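Local atomic coordinates of cell wall binding protein cwp8 (Peptoclostridium difficile, PDB entry 5J6Q), a protein that probably anchors itself to the clostridial cell wall through three CWB2 modules of toprim-like fold, as a component of the S-layer. Residues Val518-Tyr523 with Leu549-Leu554; Ser68-Ile73 with Leu177-Val182; Leu218-Glu223 with Asp277-Lys282; Lys89-Lys94 with Arg168-Asp173; Gly461-Ile466 with Ile484-Lys489. All coordinates share one frame; numbering follows the deposited sequence.

Contact 1 of 5, residues Val518-Tyr523 with Leu549-Leu554; sequences VAKDGY and LTTEEL. With SO4 (sulfate ion), chain C.
Asp521 OD1 and Thr551 OG1 meet at 2.6 Å, the hydroxyl donating to a carboxylate oxygen that it approaches from above the carboxylate plane. From the opposite face of that plane Tyr523 N donates to the same OD1 at 3.0 Å with an N-H...O angle of 167°, closing an Asx turn, so two donors grip one oxygen and limit the rotation of the group. The torsion behind this is Asp521 chi1 of 58°, which sets CG between the backbone N and the carbonyl carbon. A water donates to Asp521 OD2 at 2.8 Å and accepts a hydrogen bond from Glu552 N. Beside these polar bonds the backbones pair as parallel strands: Thr550 N donates to Ala519 O at 2.9 Å, and Leu549 CD2 packs 4.1 Å from Ala519 CB. In the next shell, Lys499 donates to Thr550 OG1 and Arg498 to Asp521 O, while Arg498 also makes a cation-pi contact with Tyr523, whose OH donates to a sulfate probably taken from the crystallisation liquor. The geometry is that of adjacent C-terminal strand ends in the four-stranded parallel sheet of a CWB2 module, an alpha/beta fold.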
# COMPACT_ATOMS: atom_id res chain seq x y z
N VAL A 518 -6.53 3.33 -19.12
CA VAL A 518 -7.67 2.33 -19.29
C VAL A 518 -8.87 2.85 -18.47
O VAL A 518 -8.65 3.40 -17.38
CB VAL A 518 -7.17 0.91 -18.84
CG1 VAL A 518 -6.55 0.90 -17.46
CG2 VAL A 518 -8.29 -0.11 -18.89
N ALA A 519 -10.13 2.71 -18.98
CA ALA A 519 -11.25 3.23 -18.26
C ALA A 519 -12.49 2.36 -18.50
O ALA A 519 -12.52 1.63 -19.46
CB ALA A 519 -11.52 4.65 -18.78
N LYS A 520 -13.54 2.48 -17.69
CA LYS A 520 -14.72 1.52 -17.92
C LYS A 520 -15.34 1.74 -19.15
O LYS A 520 -15.45 2.88 -19.58
CB LYS A 520 -15.68 1.75 -16.76
CG LYS A 520 -15.02 1.17 -15.54
CD LYS A 520 -16.00 1.14 -14.34
CE LYS A 520 -16.03 2.44 -13.66
NZ LYS A 520 -17.19 2.47 -12.80
N ASP A 521 -15.78 0.71 -19.80
CA ASP A 521 -16.44 0.86 -21.11
C ASP A 521 -18.01 1.04 -21.11
O ASP A 521 -18.62 1.20 -22.15
CB ASP A 521 -16.11 -0.43 -21.89
CG ASP A 521 -16.59 -1.72 -21.14
OD1 ASP A 521 -17.31 -1.61 -20.13
OD2 ASP A 521 -16.25 -2.83 -21.57
N GLY A 522 -18.67 0.93 -19.96
CA GLY A 522 -20.11 1.21 -19.95
C GLY A 522 -20.97 -0.05 -19.94
O GLY A 522 -22.17 0.03 -19.85
N TYR A 523 -20.33 -1.23 -19.98
CA TYR A 523 -20.95 -2.56 -20.02
C TYR A 523 -21.42 -2.91 -18.57
O TYR A 523 -22.29 -3.73 -18.43
CB TYR A 523 -19.94 -3.60 -20.55
CG TYR A 523 -19.89 -3.80 -22.07
CD1 TYR A 523 -18.70 -4.16 -22.71
CD2 TYR A 523 -21.04 -3.67 -22.84
CE1 TYR A 523 -18.65 -4.36 -24.08
CE2 TYR A 523 -21.01 -3.89 -24.22
CZ TYR A 523 -19.81 -4.23 -24.83
OH TYR A 523 -19.78 -4.38 -26.20
N LEU A 549 -10.83 0.96 -23.54
CA LEU A 549 -12.09 0.94 -22.74
C LEU A 549 -12.42 -0.51 -22.38
O LEU A 549 -12.69 -1.39 -23.25
CB LEU A 549 -13.22 1.52 -23.55
CG LEU A 549 -13.06 3.02 -23.83
CD1 LEU A 549 -14.16 3.43 -24.82
CD2 LEU A 549 -13.09 3.89 -22.53
N THR A 550 -12.37 -0.77 -21.05
CA THR A 550 -12.79 -2.07 -20.64
C THR A 550 -13.26 -2.07 -19.17
O THR A 550 -12.73 -1.28 -18.37
CB THR A 550 -11.65 -3.10 -20.77
OG1 THR A 550 -12.24 -4.43 -20.74
CG2 THR A 550 -10.71 -3.03 -19.63
N THR A 551 -14.24 -2.95 -18.83
CA THR A 551 -14.60 -3.09 -17.40
C THR A 551 -14.14 -4.44 -16.92
O THR A 551 -13.52 -4.57 -15.88
CB THR A 551 -16.13 -2.94 -17.16
OG1 THR A 551 -16.51 -1.69 -17.69
CG2 THR A 551 -16.47 -2.95 -15.63
N GLU A 552 -14.49 -5.48 -17.67
CA GLU A 552 -14.06 -6.79 -17.30
C GLU A 552 -12.82 -7.09 -18.21
O GLU A 552 -12.06 -6.15 -18.56
CB GLU A 552 -15.17 -7.85 -17.48
CG GLU A 552 -16.57 -7.27 -17.35
CD GLU A 552 -17.40 -7.97 -16.28
OE1 GLU A 552 -18.39 -8.65 -16.63
OE2 GLU A 552 -17.05 -7.83 -15.09
N GLU A 553 -12.58 -8.35 -18.56
CA GLU A 553 -11.40 -8.60 -19.41
C GLU A 553 -11.51 -8.03 -20.82
O GLU A 553 -12.57 -7.78 -21.39
CB GLU A 553 -11.07 -10.15 -19.49
CG GLU A 553 -12.10 -10.96 -20.30
CD GLU A 553 -11.55 -12.34 -20.78
OE1 GLU A 553 -12.27 -13.03 -21.54
OE2 GLU A 553 -10.40 -12.74 -20.39
N LEU A 554 -10.33 -7.79 -21.40
CA LEU A 554 -10.21 -7.30 -22.78
C LEU A 554 -10.81 -8.17 -23.79
O LEU A 554 -10.82 -9.38 -23.63
CB LEU A 554 -8.74 -7.28 -23.21
CG LEU A 554 -7.84 -6.30 -22.51
CD1 LEU A 554 -6.43 -6.28 -23.19
CD2 LEU A 554 -8.42 -4.99 -22.59
S SO4 C . -22.22 -2.54 -28.04
O1 SO4 C . -22.10 -3.90 -27.64
O2 SO4 C . -22.69 -2.49 -29.31
O3 SO4 C . -20.91 -1.84 -27.92
O4 SO4 C . -23.19 -1.90 -27.16
O HOH W 1 -15.88 -5.27 -20.21
O HOH W 2 -18.95 -0.17 -17.18

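Contact 2 of 5, residues Ser68-Ile73 with Leu177-Val182; sequences SLKVTI and LHTVTV
Val71 and Val180 face each other as a hydrogen-bonded antiparallel pair, with Val71 N to Val180 O at 2.8 Å and an N-H...O angle of 171°. The pairs Leu69-Val182 and Ile73-His178 repeat the pattern, giving six backbone bonds across strands whose directions differ by 157°. The face carrying Leu69, Val71, Val180 and Val182 is the buried one. There Leu69 and Val182 lie side by side, with Leu69 CD1, placed by a chi2 of 71°, 3.8 Å from Val182 CB. Helix 53-61 covers this face through Leu56 on Val71 and Ile60 on Val182. Near Ile73 and His178, both partly exposed, the packing is looser, Ile73 CD1 standing 4.3 Å from Val180 CG2. The other face is more polar and more exposed to solvent, yet holds close contacts. Thr72 CG2 lies 3.6 Å from Thr179 OG1, the two threonines pointing the same way, while Leu177 CD2 comes across obliquely to 3.5 Å from Thr72 CB. Lys70 gives only its CB and CG to the threonines, CB 3.7 Å from Thr179 CG2, before its chain leads away. Flanked by strands 5-8 and 41-45, these are two adjacent interior strands of a mixed five-stranded sheet with a helix-covered apolar face, an alpha/beta sandwich.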
# COMPACT_ATOMS: atom_id res chain seq x y z
N SER A 68 13.04 6.72 20.65
CA SER A 68 12.56 5.47 21.19
C SER A 68 13.49 5.03 22.33
O SER A 68 14.59 5.61 22.51
CB SER A 68 12.49 4.45 20.05
OG SER A 68 13.74 3.85 19.73
N LEU A 69 13.07 4.01 23.14
CA LEU A 69 13.93 3.49 24.19
C LEU A 69 13.58 2.02 24.29
O LEU A 69 12.48 1.62 23.83
CB LEU A 69 13.70 4.21 25.56
CG LEU A 69 12.21 4.23 26.05
CD1 LEU A 69 11.71 2.86 26.50
CD2 LEU A 69 12.07 5.25 27.28
N LYS A 70 14.43 1.21 24.86
CA LYS A 70 14.02 -0.20 24.98
C LYS A 70 13.91 -0.62 26.44
O LYS A 70 14.70 -0.16 27.23
CB LYS A 70 15.08 -1.17 24.36
CG LYS A 70 15.46 -0.95 22.87
CD LYS A 70 16.89 -1.55 22.58
CE LYS A 70 17.40 -1.30 21.16
NZ LYS A 70 18.86 -1.66 21.00
N VAL A 71 12.94 -1.48 26.77
CA VAL A 71 12.81 -2.07 28.08
C VAL A 71 13.20 -3.50 28.02
O VAL A 71 12.61 -4.26 27.28
CB VAL A 71 11.39 -2.00 28.61
CG1 VAL A 71 11.37 -2.56 30.04
CG2 VAL A 71 10.87 -0.59 28.58
N THR A 72 14.19 -3.90 28.79
CA THR A 72 14.52 -5.29 28.75
C THR A 72 14.08 -5.87 30.11
O THR A 72 14.25 -5.25 31.19
CB THR A 72 16.06 -5.54 28.48
OG1 THR A 72 16.79 -5.03 29.58
CG2 THR A 72 16.52 -4.93 27.13
N ILE A 73 13.45 -7.06 30.02
CA ILE A 73 12.96 -7.82 31.14
C ILE A 73 13.61 -9.16 31.02
O ILE A 73 13.56 -9.78 29.95
CB ILE A 73 11.38 -8.04 31.16
CG1 ILE A 73 10.65 -6.76 31.13
CG2 ILE A 73 11.00 -8.91 32.39
CD1 ILE A 73 10.27 -6.38 29.70
N LEU A 177 16.12 -12.85 27.75
CA LEU A 177 16.00 -11.38 27.62
C LEU A 177 14.93 -10.99 26.60
O LEU A 177 15.17 -11.22 25.41
CB LEU A 177 17.38 -10.90 27.11
CG LEU A 177 17.74 -9.40 27.04
CD1 LEU A 177 16.89 -8.72 25.98
CD2 LEU A 177 17.63 -8.70 28.35
N HIS A 178 13.76 -10.43 27.03
CA HIS A 178 12.70 -9.96 26.11
C HIS A 178 12.82 -8.40 26.00
O HIS A 178 13.11 -7.75 27.00
CB HIS A 178 11.26 -10.31 26.58
CG HIS A 178 11.03 -11.76 26.81
ND1 HIS A 178 11.15 -12.34 28.06
CD2 HIS A 178 10.68 -12.75 25.95
CE1 HIS A 178 10.88 -13.63 27.93
NE2 HIS A 178 10.59 -13.91 26.68
N THR A 179 12.56 -7.82 24.82
CA THR A 179 12.72 -6.40 24.64
C THR A 179 11.53 -5.79 24.10
O THR A 179 10.94 -6.29 23.11
CB THR A 179 13.88 -6.11 23.67
OG1 THR A 179 15.06 -6.60 24.29
CG2 THR A 179 14.02 -4.60 23.36
N VAL A 180 11.15 -4.70 24.71
CA VAL A 180 10.00 -4.02 24.23
C VAL A 180 10.51 -2.66 23.86
O VAL A 180 11.13 -1.95 24.68
CB VAL A 180 8.91 -3.94 25.34
CG1 VAL A 180 7.69 -3.19 24.83
CG2 VAL A 180 8.56 -5.34 25.86
N THR A 181 10.23 -2.27 22.68
CA THR A 181 10.73 -0.97 22.24
C THR A 181 9.62 -0.09 22.34
O THR A 181 8.53 -0.52 21.96
CB THR A 181 11.26 -1.11 20.79
OG1 THR A 181 12.28 -2.14 20.83
CG2 THR A 181 11.78 0.21 20.25
N VAL A 182 9.83 1.12 22.89
CA VAL A 182 8.73 2.06 23.03
C VAL A 182 9.07 3.24 22.19
O VAL A 182 10.17 3.79 22.37
CB VAL A 182 8.48 2.50 24.53
CG1 VAL A 182 7.45 3.61 24.55
CG2 VAL A 182 7.95 1.32 25.36

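Contact 3 of 5, residues Leu218-Glu223 with Asp277-Lys282; sequences LTFENE and DVKDGK
Lys279 makes this contact with its aliphatic chain rather than its charge: its methylenes lie against strand 217-224, and the two segments share no hydrogen bond or salt bridge. Lys279 CB meets Leu218 CB at 3.9 Å. From there chi1 of 163° sets CG anti to the backbone N and heads the chain toward Leu218 O, although its outer part is modelled too close to that oxygen and is doubtful. Within the strand, Leu218 CD2 lies 3.9 Å above one face of the Phe220 ring, offset toward the rim. A looser apolar touch, Leu218 CD1 to Val278 CG1 at 4.4 Å, continues toward helix 203-213, where Val212 packs on both residues. Helix 265-280 ends just beyond, in a Schellman motif with Gly281 as C-prime residue and Lys282 N donating to Asp277 O at 2.8 Å. Burying just 198 Å², these two segments meet by hydrocarbon packing without directional bonds, while Leu275, Thr276 and His272 of the same helix also pack on this strand, which is outermost in its sheet within this chain.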
# COMPACT_ATOMS: atom_id res chain seq x y z
N LEU A 218 10.32 8.72 2.73
CA LEU A 218 9.91 7.36 2.96
C LEU A 218 11.16 6.59 3.16
O LEU A 218 12.08 6.71 2.38
CB LEU A 218 9.11 6.76 1.77
CG LEU A 218 8.26 5.53 2.11
CD1 LEU A 218 7.34 5.21 0.94
CD2 LEU A 218 9.10 4.29 2.32
N THR A 219 11.20 5.78 4.19
CA THR A 219 12.40 5.01 4.48
C THR A 219 11.94 3.64 4.83
O THR A 219 10.77 3.47 5.22
CB THR A 219 13.22 5.71 5.60
OG1 THR A 219 12.34 5.96 6.72
CG2 THR A 219 13.81 7.07 5.11
N PHE A 220 12.82 2.67 4.69
CA PHE A 220 12.42 1.29 4.97
C PHE A 220 13.15 0.76 6.20
O PHE A 220 14.17 1.32 6.60
CB PHE A 220 12.75 0.37 3.78
CG PHE A 220 12.01 0.69 2.50
CD1 PHE A 220 12.64 1.33 1.46
CD2 PHE A 220 10.68 0.33 2.35
CE1 PHE A 220 11.96 1.61 0.27
CE2 PHE A 220 10.00 0.61 1.16
CZ PHE A 220 10.65 1.25 0.14
N GLU A 221 12.62 -0.32 6.81
CA GLU A 221 13.25 -0.89 7.98
C GLU A 221 12.75 -2.30 8.15
O GLU A 221 11.77 -2.69 7.53
CB GLU A 221 12.97 -0.05 9.23
CG GLU A 221 14.07 0.98 9.48
CD GLU A 221 13.53 2.30 10.00
OE1 GLU A 221 12.79 2.27 11.01
OE2 GLU A 221 13.84 3.35 9.39
N ASN A 222 13.45 -3.07 8.99
CA ASN A 222 13.17 -4.47 9.32
C ASN A 222 12.76 -5.26 8.10
O ASN A 222 11.80 -6.03 8.14
CB ASN A 222 12.11 -4.54 10.41
CG ASN A 222 12.57 -3.82 11.66
OD1 ASN A 222 13.42 -4.34 12.39
ND2 ASN A 222 12.09 -2.61 11.95
N GLU A 223 13.49 -5.07 7.00
CA GLU A 223 13.21 -5.77 5.75
C GLU A 223 13.55 -7.26 5.86
O GLU A 223 14.72 -7.62 5.98
CB GLU A 223 14.02 -5.12 4.61
CG GLU A 223 13.58 -3.69 4.34
CD GLU A 223 14.62 -2.87 3.60
OE1 GLU A 223 14.24 -2.15 2.66
OE2 GLU A 223 15.82 -2.95 3.96
N ASP A 277 10.10 2.76 -5.86
CA ASP A 277 9.78 3.79 -6.84
C ASP A 277 9.21 5.03 -6.19
O ASP A 277 9.66 6.15 -6.50
CB ASP A 277 8.79 3.25 -7.91
CG ASP A 277 9.51 2.37 -8.90
OD1 ASP A 277 10.65 2.71 -9.26
OD2 ASP A 277 8.94 1.31 -9.29
N VAL A 278 8.19 4.88 -5.28
CA VAL A 278 7.63 6.07 -4.60
C VAL A 278 8.75 6.80 -3.79
O VAL A 278 8.83 8.03 -3.79
CB VAL A 278 6.48 5.77 -3.62
CG1 VAL A 278 6.07 7.06 -2.90
CG2 VAL A 278 5.27 5.16 -4.34
N LYS A 279 9.60 6.05 -3.08
CA LYS A 279 10.61 6.79 -2.30
C LYS A 279 11.62 7.47 -3.24
O LYS A 279 12.03 8.61 -2.99
CB LYS A 279 11.31 5.84 -1.32
CG LYS A 279 12.63 6.41 -0.78
CD LYS A 279 13.32 5.39 0.13
CE LYS A 279 14.82 5.62 0.18
NZ LYS A 279 15.55 4.34 0.01
N ASP A 280 12.01 6.77 -4.35
CA ASP A 280 12.99 7.36 -5.26
C ASP A 280 12.33 8.48 -6.06
O ASP A 280 13.00 9.27 -6.72
CB ASP A 280 13.54 6.30 -6.22
CG ASP A 280 14.55 5.33 -5.61
OD1 ASP A 280 14.98 5.56 -4.43
OD2 ASP A 280 14.91 4.35 -6.30
N GLY A 281 10.98 8.57 -5.99
CA GLY A 281 10.31 9.59 -6.77
C GLY A 281 10.22 9.18 -8.22
O GLY A 281 9.97 9.99 -9.09
N LYS A 282 10.44 7.88 -8.50
CA LYS A 282 10.34 7.34 -9.85
C LYS A 282 8.90 6.85 -10.19
O LYS A 282 8.35 5.96 -9.54
CB LYS A 282 11.31 6.17 -10.02
CG LYS A 282 12.77 6.62 -9.87

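Contact 4 of 5, residues Lys89-Lys94 with Arg168-Asp173; sequences KIENYK and RYSDID
Lys89 and Ser170 are joined by two backbone hydrogen bonds, Lys89 N to Ser170 O at 2.8 Å and Ser170 N to Lys89 O at 2.9 Å, with N-H...O angles of 163° and 162°; this reciprocal exchange defines an antiparallel hydrogen-bonded pair. The polar side-chain contacts gather on the face that Lys89 and Ser170 share. Ser170 OG sits 3.1 Å from Lys89 O and 3.2 Å from Glu91 OE2, and the geometry leaves its acceptor unsettled. Lys89 NZ forms a salt bridge with Glu91 OE1 at 3.4 Å. The methylenes of Lys89 lie over the Ser170 hydroxyl: chi1 of 53° sets CG between the backbone N and the carbonyl carbon, 3.3 Å from Ser170 OG. Apolar contacts complete the account. Lys89 CB meets Ile172 CG1 at 3.7 Å. Past the pair, Ile90 CG1 and Tyr169 CD2 lie 4.0 Å apart, their side chains pointing the same way. Strand 88-90 forms one border of a three-stranded antiparallel sheet, with strand 165-171 between it and strand 149-150; Gln79 of strand 79-81 touches Lys89 and Ile172, and Tyr88 packs its ring against Tyr169.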
# COMPACT_ATOMS: atom_id res chain seq x y z
N LYS A 89 16.72 -24.99 42.29
CA LYS A 89 16.07 -26.22 41.85
C LYS A 89 16.87 -27.43 42.38
O LYS A 89 18.10 -27.40 42.51
CB LYS A 89 15.97 -26.26 40.33
CG LYS A 89 17.31 -26.03 39.64
CD LYS A 89 17.28 -26.55 38.20
CE LYS A 89 18.70 -26.66 37.67
NZ LYS A 89 18.78 -26.40 36.21
N ILE A 90 16.16 -28.50 42.70
CA ILE A 90 16.82 -29.67 43.22
C ILE A 90 17.15 -30.61 42.08
O ILE A 90 16.24 -31.06 41.38
CB ILE A 90 15.94 -30.36 44.29
CG1 ILE A 90 15.82 -29.45 45.53
CG2 ILE A 90 16.54 -31.71 44.67
CD1 ILE A 90 14.83 -29.97 46.56
N GLU A 91 18.45 -30.87 41.88
CA GLU A 91 18.83 -31.78 40.81
C GLU A 91 19.30 -33.14 41.36
O GLU A 91 20.03 -33.20 42.36
CB GLU A 91 19.93 -31.15 39.94
CG GLU A 91 19.30 -30.23 38.90
CD GLU A 91 20.32 -29.63 37.97
OE1 GLU A 91 19.99 -29.50 36.76
OE2 GLU A 91 21.43 -29.29 38.43
N ASN A 92 18.89 -34.22 40.70
CA ASN A 92 19.25 -35.57 41.13
C ASN A 92 20.16 -36.32 40.16
O ASN A 92 20.08 -36.14 38.95
CB ASN A 92 17.97 -36.37 41.34
CG ASN A 92 17.17 -35.79 42.47
OD1 ASN A 92 17.74 -35.10 43.30
ND2 ASN A 92 15.87 -35.98 42.57
N TYR A 93 21.06 -37.13 40.71
CA TYR A 93 21.96 -37.94 39.89
C TYR A 93 21.10 -38.76 38.90
O TYR A 93 20.14 -39.38 39.32
CB TYR A 93 22.76 -38.87 40.77
CG TYR A 93 23.66 -38.14 41.72
CD1 TYR A 93 23.37 -38.08 43.08
CD2 TYR A 93 24.84 -37.55 41.28
CE1 TYR A 93 24.24 -37.46 43.98
CE2 TYR A 93 25.71 -36.94 42.17
CZ TYR A 93 25.41 -36.90 43.51
OH TYR A 93 26.30 -36.30 44.38
N LYS A 94 21.41 -38.75 37.62
CA LYS A 94 20.56 -39.47 36.64
C LYS A 94 21.11 -40.87 36.23
O LYS A 94 20.33 -41.68 35.74
CB LYS A 94 20.37 -38.60 35.38
CG LYS A 94 18.97 -38.02 35.26
CD LYS A 94 18.96 -36.52 35.43
CE LYS A 94 17.89 -35.89 34.58
N ARG A 168 23.34 -30.24 47.45
CA ARG A 168 23.67 -29.16 46.53
C ARG A 168 22.42 -28.69 45.83
O ARG A 168 22.02 -29.28 44.82
CB ARG A 168 24.67 -29.63 45.45
CG ARG A 168 25.68 -28.56 44.98
CD ARG A 168 25.06 -27.43 44.13
NE ARG A 168 24.95 -27.75 42.70
CZ ARG A 168 25.50 -27.02 41.73
NH1 ARG A 168 26.21 -25.94 42.03
NH2 ARG A 168 25.33 -27.35 40.45
N TYR A 169 21.77 -27.65 46.35
CA TYR A 169 20.61 -27.12 45.66
C TYR A 169 21.22 -26.35 44.52
O TYR A 169 22.25 -25.72 44.74
CB TYR A 169 19.78 -26.23 46.60
CG TYR A 169 19.42 -26.93 47.90
CD1 TYR A 169 20.34 -27.02 48.93
CD2 TYR A 169 18.19 -27.55 48.06
CE1 TYR A 169 20.04 -27.70 50.11
CE2 TYR A 169 17.88 -28.23 49.23
CZ TYR A 169 18.80 -28.31 50.25
OH TYR A 169 18.51 -29.02 51.39
N SER A 170 20.67 -26.39 43.32
CA SER A 170 21.33 -25.66 42.24
C SER A 170 20.55 -24.42 41.75
O SER A 170 19.37 -24.24 42.07
CB SER A 170 21.60 -26.61 41.07
OG SER A 170 20.40 -26.97 40.42
N ASP A 171 21.22 -23.60 40.96
CA ASP A 171 20.62 -22.38 40.44
C ASP A 171 19.71 -22.60 39.25
O ASP A 171 19.96 -23.43 38.38
CB ASP A 171 21.71 -21.39 40.03
CG ASP A 171 21.22 -19.94 40.05
OD1 ASP A 171 20.12 -19.69 40.61
OD2 ASP A 171 21.93 -19.07 39.50
N ILE A 172 18.63 -21.86 39.23
CA ILE A 172 17.73 -21.91 38.10
C ILE A 172 18.27 -20.85 37.18
O ILE A 172 18.11 -19.67 37.48
CB ILE A 172 16.28 -21.60 38.53
CG1 ILE A 172 15.83 -22.60 39.60
CG2 ILE A 172 15.38 -21.62 37.34
CD1 ILE A 172 14.46 -22.22 40.13
N ASP A 173 18.91 -21.24 36.06
CA ASP A 173 19.54 -20.28 35.14
C ASP A 173 18.61 -19.18 34.62
O ASP A 173 17.41 -19.41 34.48
CB ASP A 173 20.12 -21.00 33.91
CG ASP A 173 21.18 -22.03 34.24
OD1 ASP A 173 21.98 -21.79 35.18
OD2 ASP A 173 21.21 -23.07 33.57
O HOH W 3 18.28 -24.15 35.27

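Contact 5 of 5, residues Gly461-Ile466 with Ile484-Lys489; sequences GKELEI and IDLNNK
Gly461-Leu464 meets Ile484-Asn487 in a loop-to-strand contact, where the entrance to strand 463-467 is bound to the turn that follows helix 475-484. The evidence is one backbone bond and one side-chain bond. Gly461 N donates to Ile484 O at 2.9 Å with an N-H...O angle of 154°, tying the residue two before the strand to the last helical residue. Leu464 N donates to Asp485 OD1 at 3.0 Å, approaching almost in line with the C-O bond. Asp485 chi1 of -174° holds CG anti to the backbone N, and chi2 of 83° turns OD1 to Leu464 N. Its second oxygen, OD2, serves the turn itself: Lys489 N donates to Asp485 OD2 from above the carboxylate plane at 3.2 Å, and Asn487 N adds a weak bond. One aspartate thus joins strand to loop and also shapes the loop. Apolar cover comes from Leu464 CD1 on Ile484 CG1 at 4.0 Å, the side chains crossing at about a right angle, with Leu459 of helix 453-459 touching both. At the exposed rim Leu486 CB lies 3.3 Å from the Gly461 carbonyl O. There Asn487 ND2 is 3.1 Å from Glu463 OE2 but poorly angled, and that oxygen has its salt bridge with Lys417. Strand 463-467, helix 475-484 and strand 491-493 form a right-handed parallel beta-alpha-beta unit, whose helix-to-strand connection this contact closes in a CWB2 module.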
# COMPACT_ATOMS: atom_id res chain seq x y z
N GLY A 461 -14.18 20.93 -46.89
CA GLY A 461 -12.81 21.30 -47.23
C GLY A 461 -11.80 20.59 -46.36
O GLY A 461 -10.63 20.46 -46.71
N LYS A 462 -12.25 20.11 -45.20
CA LYS A 462 -11.37 19.41 -44.27
C LYS A 462 -11.49 17.89 -44.43
O LYS A 462 -12.48 17.41 -44.98
CB LYS A 462 -11.69 19.82 -42.82
CG LYS A 462 -12.51 21.11 -42.70
CD LYS A 462 -11.89 22.08 -41.70
CE LYS A 462 -12.37 23.50 -41.93
NZ LYS A 462 -12.89 24.11 -40.68
N GLU A 463 -10.48 17.15 -43.96
CA GLU A 463 -10.49 15.69 -44.01
C GLU A 463 -11.27 15.13 -42.81
O GLU A 463 -10.99 15.47 -41.66
CB GLU A 463 -9.06 15.15 -44.01
CG GLU A 463 -8.28 15.62 -45.23
CD GLU A 463 -7.01 14.82 -45.45
OE1 GLU A 463 -6.99 13.63 -45.09
OE2 GLU A 463 -6.04 15.39 -45.98
N LEU A 464 -12.24 14.26 -43.09
CA LEU A 464 -13.15 13.70 -42.11
C LEU A 464 -12.99 12.19 -41.87
O LEU A 464 -12.52 11.44 -42.73
CB LEU A 464 -14.59 14.02 -42.59
CG LEU A 464 -14.82 15.51 -42.89
CD1 LEU A 464 -16.02 15.75 -43.84
CD2 LEU A 464 -15.03 16.23 -41.58
N GLU A 465 -13.37 11.74 -40.68
CA GLU A 465 -13.31 10.32 -40.32
C GLU A 465 -14.59 10.00 -39.56
O GLU A 465 -15.04 10.82 -38.75
CB GLU A 465 -12.06 10.01 -39.47
CG GLU A 465 -11.93 8.56 -39.05
CD GLU A 465 -10.84 7.79 -39.81
OE1 GLU A 465 -11.18 6.76 -40.42
OE2 GLU A 465 -9.66 8.19 -39.79
N ILE A 466 -15.20 8.86 -39.85
CA ILE A 466 -16.42 8.46 -39.17
C ILE A 466 -16.11 7.37 -38.14
O ILE A 466 -15.30 6.49 -38.44
CB ILE A 466 -17.44 7.95 -40.19
CG1 ILE A 466 -17.55 8.94 -41.37
CG2 ILE A 466 -18.79 7.81 -39.49
CD1 ILE A 466 -18.67 8.61 -42.36
N ILE A 484 -18.11 16.62 -49.35
CA ILE A 484 -17.48 17.82 -48.80
C ILE A 484 -16.05 17.57 -48.30
O ILE A 484 -15.39 18.50 -47.84
CB ILE A 484 -18.37 18.36 -47.66
CG1 ILE A 484 -18.52 17.33 -46.53
CG2 ILE A 484 -19.74 18.72 -48.23
CD1 ILE A 484 -19.30 17.85 -45.33
N ASP A 485 -15.57 16.32 -48.39
CA ASP A 485 -14.22 15.96 -47.97
C ASP A 485 -13.19 16.53 -48.95
O ASP A 485 -13.49 16.73 -50.13
CB ASP A 485 -14.09 14.43 -47.90
CG ASP A 485 -12.76 13.98 -47.33
OD1 ASP A 485 -12.62 13.95 -46.09
OD2 ASP A 485 -11.85 13.67 -48.14
N LEU A 486 -11.96 16.77 -48.47
CA LEU A 486 -10.89 17.35 -49.27
C LEU A 486 -10.38 16.41 -50.36
O LEU A 486 -10.28 16.81 -51.52
CB LEU A 486 -9.72 17.72 -48.34
CG LEU A 486 -8.51 18.33 -49.03
CD1 LEU A 486 -8.88 19.66 -49.66
CD2 LEU A 486 -7.39 18.53 -48.03
N ASN A 487 -10.07 15.16 -50.00
CA ASN A 487 -9.54 14.18 -50.94
C ASN A 487 -10.62 13.25 -51.50
O ASN A 487 -10.29 12.25 -52.14
CB ASN A 487 -8.45 13.35 -50.26
CG ASN A 487 -7.20 14.14 -50.01
OD1 ASN A 487 -6.31 14.19 -50.87
ND2 ASN A 487 -7.03 14.80 -48.86
N ASN A 488 -11.89 13.57 -51.26
CA ASN A 488 -13.04 12.79 -51.73
C ASN A 488 -12.96 11.36 -51.23
O ASN A 488 -13.18 10.41 -51.99
CB ASN A 488 -13.11 12.82 -53.26
CG ASN A 488 -13.62 14.13 -53.82
OD1 ASN A 488 -13.66 14.30 -55.04
ND2 ASN A 488 -14.04 15.10 -53.00
N LYS A 489 -12.65 11.20 -49.95
CA LYS A 489 -12.51 9.89 -49.32
C LYS A 489 -12.65 9.99 -47.80
O LYS A 489 -11.95 10.77 -47.17
CB LYS A 489 -11.13 9.29 -49.66
CG LYS A 489 -10.93 7.89 -49.10
CD LYS A 489 -9.49 7.44 -49.30

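How the contacts relate
The five contacts are spread along an elongated chain with a radius of gyration of 40 Å. Contact 4 is nested within the loop that contact 2 closes, strand 165-171 preceding strand 178-183; their centres are 31 Å apart, consistent with the three-stranded sheet of contact 4 being inserted in the connection between the strands of contact 2. Contacts 3, 5 and 1 follow in series along the chain. Contact 3 lies in a mixed four-stranded sheet, its nearest atoms about 9 Å from contact 2 and about 18 Å from contact 1. Contacts 1 and 5, centres 31 Å apart, belong to separate parallel sheets in the CWB2 region. The 103 Å between the centres of contacts 4 and 5 is consistent with a wall-binding base bearing a projecting arm.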